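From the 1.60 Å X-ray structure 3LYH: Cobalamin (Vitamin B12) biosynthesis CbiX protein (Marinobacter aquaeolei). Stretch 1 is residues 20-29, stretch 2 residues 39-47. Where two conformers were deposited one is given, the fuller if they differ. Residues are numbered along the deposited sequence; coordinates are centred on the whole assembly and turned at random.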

ATOM      1  N   TRP B  20       4.526  -7.527  -9.755  1.00 12.22           N
ATOM      2  CA  TRP B  20       3.895  -6.317  -9.345  1.00 14.94           C
ATOM      3  C   TRP B  20       2.376  -6.386  -9.627  1.00 15.19           C
ATOM      4  O   TRP B  20       1.552  -6.143  -8.725  1.00 15.74           O
ATOM      5  CB  TRP B  20       4.533  -5.166 -10.114  1.00 16.01           C
ATOM      6  CG  TRP B  20       3.887  -3.875  -9.921  1.00 16.93           C
ATOM      7  CD1 TRP B  20       2.784  -3.375 -10.615  1.00 16.74           C
ATOM      8  CD2 TRP B  20       4.259  -2.884  -8.981  1.00 20.12           C
ATOM      9  NE1 TRP B  20       2.473  -2.132 -10.141  1.00 21.37           N
ATOM     10  CE2 TRP B  20       3.384  -1.787  -9.165  1.00 17.07           C
ATOM     11  CE3 TRP B  20       5.274  -2.796  -8.004  1.00 19.98           C
ATOM     12  CZ2 TRP B  20       3.465  -0.626  -8.379  1.00 26.58           C
ATOM     13  CZ3 TRP B  20       5.370  -1.643  -7.248  1.00 24.46           C
ATOM     14  CH2 TRP B  20       4.462  -0.573  -7.429  1.00 24.14           C
ATOM     15  N   CYS B  21       2.035  -6.644 -10.893  1.00 13.32           N
ATOM     16  CA  CYS B  21       0.620  -6.674 -11.305  1.00 15.87           C
ATOM     17  C   CYS B  21      -0.168  -7.768 -10.560  1.00 15.83           C
ATOM     18  O   CYS B  21      -1.290  -7.491 -10.069  1.00 17.46           O
ATOM     19  CB  CYS B  21       0.479  -6.839 -12.804  1.00 15.88           C
ATOM     20  SG  CYS B  21       1.129  -5.397 -13.706  1.00 19.22           S
ATOM     21  N   GLU B  22       0.423  -8.952 -10.433  1.00 17.08           N
ATOM     22  CA  GLU B  22      -0.165 -10.098  -9.666  1.00 18.04           C
ATOM     23  C   GLU B  22      -0.489  -9.693  -8.228  1.00 16.53           C
ATOM     24  O   GLU B  22      -1.508 -10.092  -7.664  1.00 14.65           O
ATOM     25  CB  GLU B  22       0.792 -11.319  -9.682  1.00 21.72           C
ATOM     26  CG  GLU B  22       0.428 -12.526  -8.752  1.00 29.75           C
ATOM     27  CD  GLU B  22       1.659 -13.157  -8.060  1.00 43.13           C
ATOM     28  OE1 GLU B  22       2.673 -13.454  -8.739  1.00 42.84           O
ATOM     29  OE2 GLU B  22       1.605 -13.361  -6.827  1.00 47.92           O
ATOM     30  N   THR B  23       0.416  -8.964  -7.602  1.00 13.50           N
ATOM     31  CA  THR B  23       0.168  -8.505  -6.218  1.00 11.46           C
ATOM     32  C   THR B  23      -1.053  -7.610  -6.172  1.00 11.92           C
ATOM     33  O   THR B  23      -1.908  -7.738  -5.269  1.00 12.50           O
ATOM     34  CB  THR B  23       1.437  -7.853  -5.637  1.00 15.29           C
ATOM     35  OG1 THR B  23       2.546  -8.740  -5.841  1.00 18.31           O
ATOM     36  CG2 THR B  23       1.243  -7.572  -4.130  1.00 16.26           C
ATOM     37  N   PHE B  24      -1.194  -6.669  -7.105  1.00 11.22           N
ATOM     38  CA  PHE B  24      -2.351  -5.802  -7.101  1.00 11.34           C
ATOM     39  C   PHE B  24      -3.616  -6.531  -7.457  1.00 10.87           C
ATOM     40  O   PHE B  24      -4.654  -6.258  -6.892  1.00 12.35           O
ATOM     41  CB  PHE B  24      -2.137  -4.545  -7.968  1.00 13.22           C
ATOM     42  CG  PHE B  24      -1.296  -3.548  -7.294  1.00 13.07           C
ATOM     43  CD1 PHE B  24       0.086  -3.484  -7.549  1.00 21.07           C
ATOM     44  CD2 PHE B  24      -1.840  -2.667  -6.391  1.00  9.71           C
ATOM     45  CE1 PHE B  24       0.878  -2.549  -6.865  1.00 19.52           C
ATOM     46  CE2 PHE B  24      -1.045  -1.754  -5.714  1.00 11.99           C
ATOM     47  CZ  PHE B  24       0.299  -1.735  -5.929  1.00 17.28           C
ATOM     48  N   GLU B  25      -3.527  -7.478  -8.381  1.00 10.49           N
ATOM     49  CA  GLU B  25      -4.730  -8.266  -8.730  1.00 12.83           C
ATOM     50  C   GLU B  25      -5.234  -9.010  -7.504  1.00 12.32           C
ATOM     51  O   GLU B  25      -6.441  -9.008  -7.217  1.00 14.21           O
ATOM     52  CB  GLU B  25      -4.433  -9.227  -9.855  1.00 15.90           C
ATOM     53  CG  GLU B  25      -4.101  -8.522 -11.161  1.00 19.28           C
ATOM     54  CD  GLU B  25      -5.314  -8.102 -11.951  1.00 34.75           C
ATOM     55  OE1 GLU B  25      -6.423  -8.613 -11.667  1.00 31.11           O
ATOM     56  OE2 GLU B  25      -5.140  -7.268 -12.873  1.00 40.75           O
ATOM     57  N   LYS B  26      -4.316  -9.585  -6.736  1.00 12.38           N
ATOM     58  CA  LYS B  26      -4.680 -10.268  -5.498  0.50 11.83           C
ATOM     59  C   LYS B  26      -5.235  -9.324  -4.435  1.00 11.41           C
ATOM     60  O   LYS B  26      -6.169  -9.695  -3.737  1.00 12.64           O
ATOM     61  CB  LYS B  26      -3.509 -11.090  -4.958  0.50 13.41           C
ATOM     62  CG  LYS B  26      -3.897 -11.939  -3.767  0.50 12.44           C
ATOM     63  N   LEU B  27      -4.668  -8.113  -4.315  1.00 10.72           N
ATOM     64  CA  LEU B  27      -5.183  -7.076  -3.408  1.00 11.63           C
ATOM     65  C   LEU B  27      -6.624  -6.701  -3.755  1.00 11.90           C
ATOM     66  O   LEU B  27      -7.456  -6.443  -2.863  1.00 12.08           O
ATOM     67  CB  LEU B  27      -4.307  -5.820  -3.431  1.00 10.90           C
ATOM     68  CG  LEU B  27      -3.071  -5.946  -2.536  1.00 10.51           C
ATOM     69  CD1 LEU B  27      -2.121  -4.850  -2.930  1.00 13.63           C
ATOM     70  CD2 LEU B  27      -3.454  -5.840  -1.031  1.00 12.73           C
ATOM     71  N   ALA B  28      -6.926  -6.681  -5.047  1.00 10.56           N
ATOM     72  CA  ALA B  28      -8.262  -6.326  -5.494  1.00 10.57           C
ATOM     73  C   ALA B  28      -9.279  -7.468  -5.404  1.00 11.18           C
ATOM     74  O   ALA B  28     -10.506  -7.209  -5.397  1.00 10.25           O
ATOM     75  CB  ALA B  28      -8.190  -5.778  -6.905  1.00 12.62           C
ATOM     76  N   GLU B  29      -8.798  -8.696  -5.339  1.00 11.43           N
ATOM     77  CA  GLU B  29      -9.645  -9.877  -5.578  1.00 12.44           C
ATOM     78  C   GLU B  29     -10.831 -10.028  -4.584  1.00  9.39           C
ATOM     79  O   GLU B  29     -11.931 -10.270  -5.039  1.00  9.46           O
ATOM     80  CB  GLU B  29      -8.798 -11.150  -5.584  1.00 16.05           C
ATOM     81  CG  GLU B  29      -9.497 -12.319  -6.080  1.00 21.46           C
ATOM     82  CD  GLU B  29      -8.528 -13.440  -6.423  1.00 32.59           C
ATOM     83  OE1 GLU B  29      -7.759 -13.851  -5.543  1.00 36.92           O
ATOM     84  OE2 GLU B  29      -8.532 -13.879  -7.583  1.00 51.58           O
ATOM     85  N   ALA B  39     -13.915  -3.410 -10.281  1.00 10.07           N
ATOM     86  CA  ALA B  39     -12.839  -3.880 -11.170  1.00 11.58           C
ATOM     87  C   ALA B  39     -11.543  -3.160 -10.838  1.00 11.22           C
ATOM     88  O   ALA B  39     -11.578  -2.008 -10.350  1.00 13.51           O
ATOM     89  CB  ALA B  39     -13.214  -3.634 -12.612  1.00 12.62           C
ATOM     90  N   ILE B  40     -10.435  -3.830 -11.076  1.00 11.48           N
ATOM     91  CA  ILE B  40      -9.127  -3.145 -10.987  1.00 12.45           C
ATOM     92  C   ILE B  40      -8.804  -2.541 -12.353  1.00 11.45           C
ATOM     93  O   ILE B  40      -9.185  -3.099 -13.397  1.00 14.10           O
ATOM     94  CB  ILE B  40      -7.954  -4.082 -10.559  1.00 11.64           C
ATOM     95  CG1 ILE B  40      -6.712  -3.271 -10.245  1.00 14.05           C
ATOM     96  CG2 ILE B  40      -7.686  -5.219 -11.619  1.00 14.62           C
ATOM     97  CD1 ILE B  40      -5.634  -4.007  -9.505  1.00 14.93           C
ATOM     98  N   ALA B  41      -8.153  -1.376 -12.321  1.00 10.98           N
ATOM     99  CA  ALA B  41      -7.619  -0.758 -13.525  1.00 10.30           C
ATOM    100  C   ALA B  41      -6.250  -0.188 -13.176  1.00 11.95           C
ATOM    101  O   ALA B  41      -5.937   0.092 -12.004  1.00 10.68           O
ATOM    102  CB  ALA B  41      -8.550   0.340 -14.089  1.00 10.53           C
ATOM    103  N   TYR B  42      -5.428  -0.050 -14.216  1.00 13.60           N
ATOM    104  CA  TYR B  42      -4.074   0.429 -14.093  1.00 13.35           C
ATOM    105  C   TYR B  42      -3.918   1.776 -14.832  1.00 13.71           C
ATOM    106  O   TYR B  42      -4.382   1.949 -15.947  1.00 14.49           O
ATOM    107  CB  TYR B  42      -3.105  -0.581 -14.705  1.00 13.26           C
ATOM    108  CG  TYR B  42      -3.096  -1.901 -13.972  1.00 11.15           C
ATOM    109  CD1 TYR B  42      -2.400  -2.023 -12.793  1.00 13.51           C
ATOM    110  CD2 TYR B  42      -3.755  -3.018 -14.483  1.00 18.44           C
ATOM    111  CE1 TYR B  42      -2.380  -3.235 -12.103  1.00 16.37           C
ATOM    112  CE2 TYR B  42      -3.736  -4.246 -13.804  1.00 15.77           C
ATOM    113  CZ  TYR B  42      -3.041  -4.329 -12.621  1.00 22.21           C
ATOM    114  OH  TYR B  42      -2.993  -5.504 -11.929  1.00 27.41           O
HETATM  115  N   MSE B  43      -3.264   2.702 -14.162  1.00 14.46           N
HETATM  116  CA  MSE B  43      -3.016   4.057 -14.670  0.50 16.23           C
HETATM  117  C   MSE B  43      -2.199   4.021 -15.978  1.00 17.40           C
HETATM  118  O   MSE B  43      -2.439   4.808 -16.876  1.00 16.71           O
HETATM  119  CB  MSE B  43      -2.313   4.878 -13.572  0.50 16.44           C
HETATM  120  CG  MSE B  43      -2.315   6.422 -13.713  0.50 15.75           C
HETATM  121 SE   MSE B  43      -1.613   7.250 -12.100  0.38 17.91          SE
HETATM  122  CE  MSE B  43      -2.301   5.856 -11.062  0.50  2.56           C
ATOM    123  N   GLU B  44      -1.252   3.079 -16.067  1.00 16.44           N
ATOM    124  CA  GLU B  44      -0.443   2.902 -17.255  1.00 18.60           C
ATOM    125  C   GLU B  44       0.214   1.547 -17.315  1.00 19.20           C
ATOM    126  O   GLU B  44       0.198   0.812 -16.338  1.00 18.99           O
ATOM    127  CB  GLU B  44       0.678   3.936 -17.267  1.00 18.29           C
ATOM    128  CG  GLU B  44       1.707   3.751 -16.161  1.00 18.28           C
ATOM    129  CD  GLU B  44       1.220   4.277 -14.859  1.00 24.87           C
ATOM    130  OE1 GLU B  44       0.950   5.478 -14.838  1.00 24.47           O
ATOM    131  OE2 GLU B  44       1.069   3.495 -13.876  1.00 24.18           O
ATOM    132  N   LEU B  45       0.858   1.257 -18.449  1.00 18.99           N
ATOM    133  CA  LEU B  45       1.738   0.085 -18.666  1.00 20.77           C
ATOM    134  C   LEU B  45       1.126  -1.329 -18.582  1.00 23.80           C
ATOM    135  O   LEU B  45       1.790  -2.319 -18.940  1.00 27.70           O
ATOM    136  CB  LEU B  45       2.964   0.148 -17.759  1.00 21.15           C
ATOM    137  CG  LEU B  45       3.821   1.409 -17.858  1.00 20.64           C
ATOM    138  CD1 LEU B  45       4.824   1.444 -16.692  1.00 23.75           C
ATOM    139  CD2 LEU B  45       4.520   1.515 -19.190  1.00 23.37           C
ATOM    140  N   ALA B  46      -0.100  -1.452 -18.088  1.00 20.40           N
ATOM    141  CA  ALA B  46      -0.769  -2.746 -17.992  1.00 21.13           C
ATOM    142  C   ALA B  46      -2.234  -2.571 -18.343  1.00 20.80           C
ATOM    143  O   ALA B  46      -2.775  -1.473 -18.195  1.00 22.27           O
ATOM    144  CB  ALA B  46      -0.608  -3.349 -16.574  1.00 20.47           C
ATOM    145  N   GLU B  47      -2.869  -3.653 -18.791  1.00 23.40           N
ATOM    146  CA  GLU B  47      -4.313  -3.635 -19.063  1.00 23.77           C
ATOM    147  C   GLU B  47      -5.007  -4.381 -17.918  1.00 19.08           C
ATOM    148  O   GLU B  47      -4.423  -5.278 -17.293  1.00 20.62           O
ATOM    149  CB  GLU B  47      -4.703  -4.211 -20.442  1.00 26.04           C
ATOM    150  CG  GLU B  47      -4.521  -3.255 -21.694  1.00 32.03           C
ATOM    151  CD  GLU B  47      -5.429  -1.967 -21.774  1.00 39.44           C
ATOM    152  OE1 GLU B  47      -6.699  -2.023 -21.643  1.00 26.21           O
ATOM    153  OE2 GLU B  47      -4.839  -0.878 -22.047  1.00 41.03           O
TER

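At the apolar centre of this contact, Ile 40 points from the strand toward the helix and packs against its surface. CB of Ile 40 lies 4.0 Å from CB of Ala 28, and its CD1 lies 3.9 Å from CB of Phe 24, so one branched side chain spans a full helical turn. CA of Ala 28 and CA of Ile 40 are 6.4 Å apart, nearer than the 7.9 Å between CA of Cys 21 and CA of Ala 46. Phe 24 contributes mainly the base of its side chain: its CA-to-CB bond points toward the strand, but chi1 near -77° (m) carries the ring away.

The backbones run roughly antiparallel, at 151° between their directions, with axes 8.7 Å apart at closest approach. In the strand, Ile 40 and Tyr 42 point toward the helix while Ala 39 and Ala 41 point away, the alternation expected of an extended chain. On the helix, Cys 21, Phe 24, Glu 25 and Ala 28 recur along one side.

Tyr 42 carries the contact outward. CE1 of Tyr 42 is 4.3 Å from CB of Phe 24 and its CZ 4.3 Å from CB of Cys 21, while SG of Cys 21 sits 4.8 Å from the centroid of the Tyr 42 ring in an oblique sulfur-aromatic approach. Beyond the strand, CB of Ala 46 lies 3.9 Å from SG of Cys 21, extending the apolar seam into the loop.

The polar edge rests on a single cross-stretch hydrogen bond, from OH of Tyr 42 to OE2 of Glu 25 at 2.9 Å. The carboxylate oxygen lies near the plane of the ring, at its edge. Glu 25 starts out sideways, yet its end comes nearer the strand, and OE2 of Glu 25 also lies 3.5 Å from CG2 of Ile 40. The rule is economical: apolar contacts fill the centre, and a tyrosine links them to a carboxylate at the polar edge.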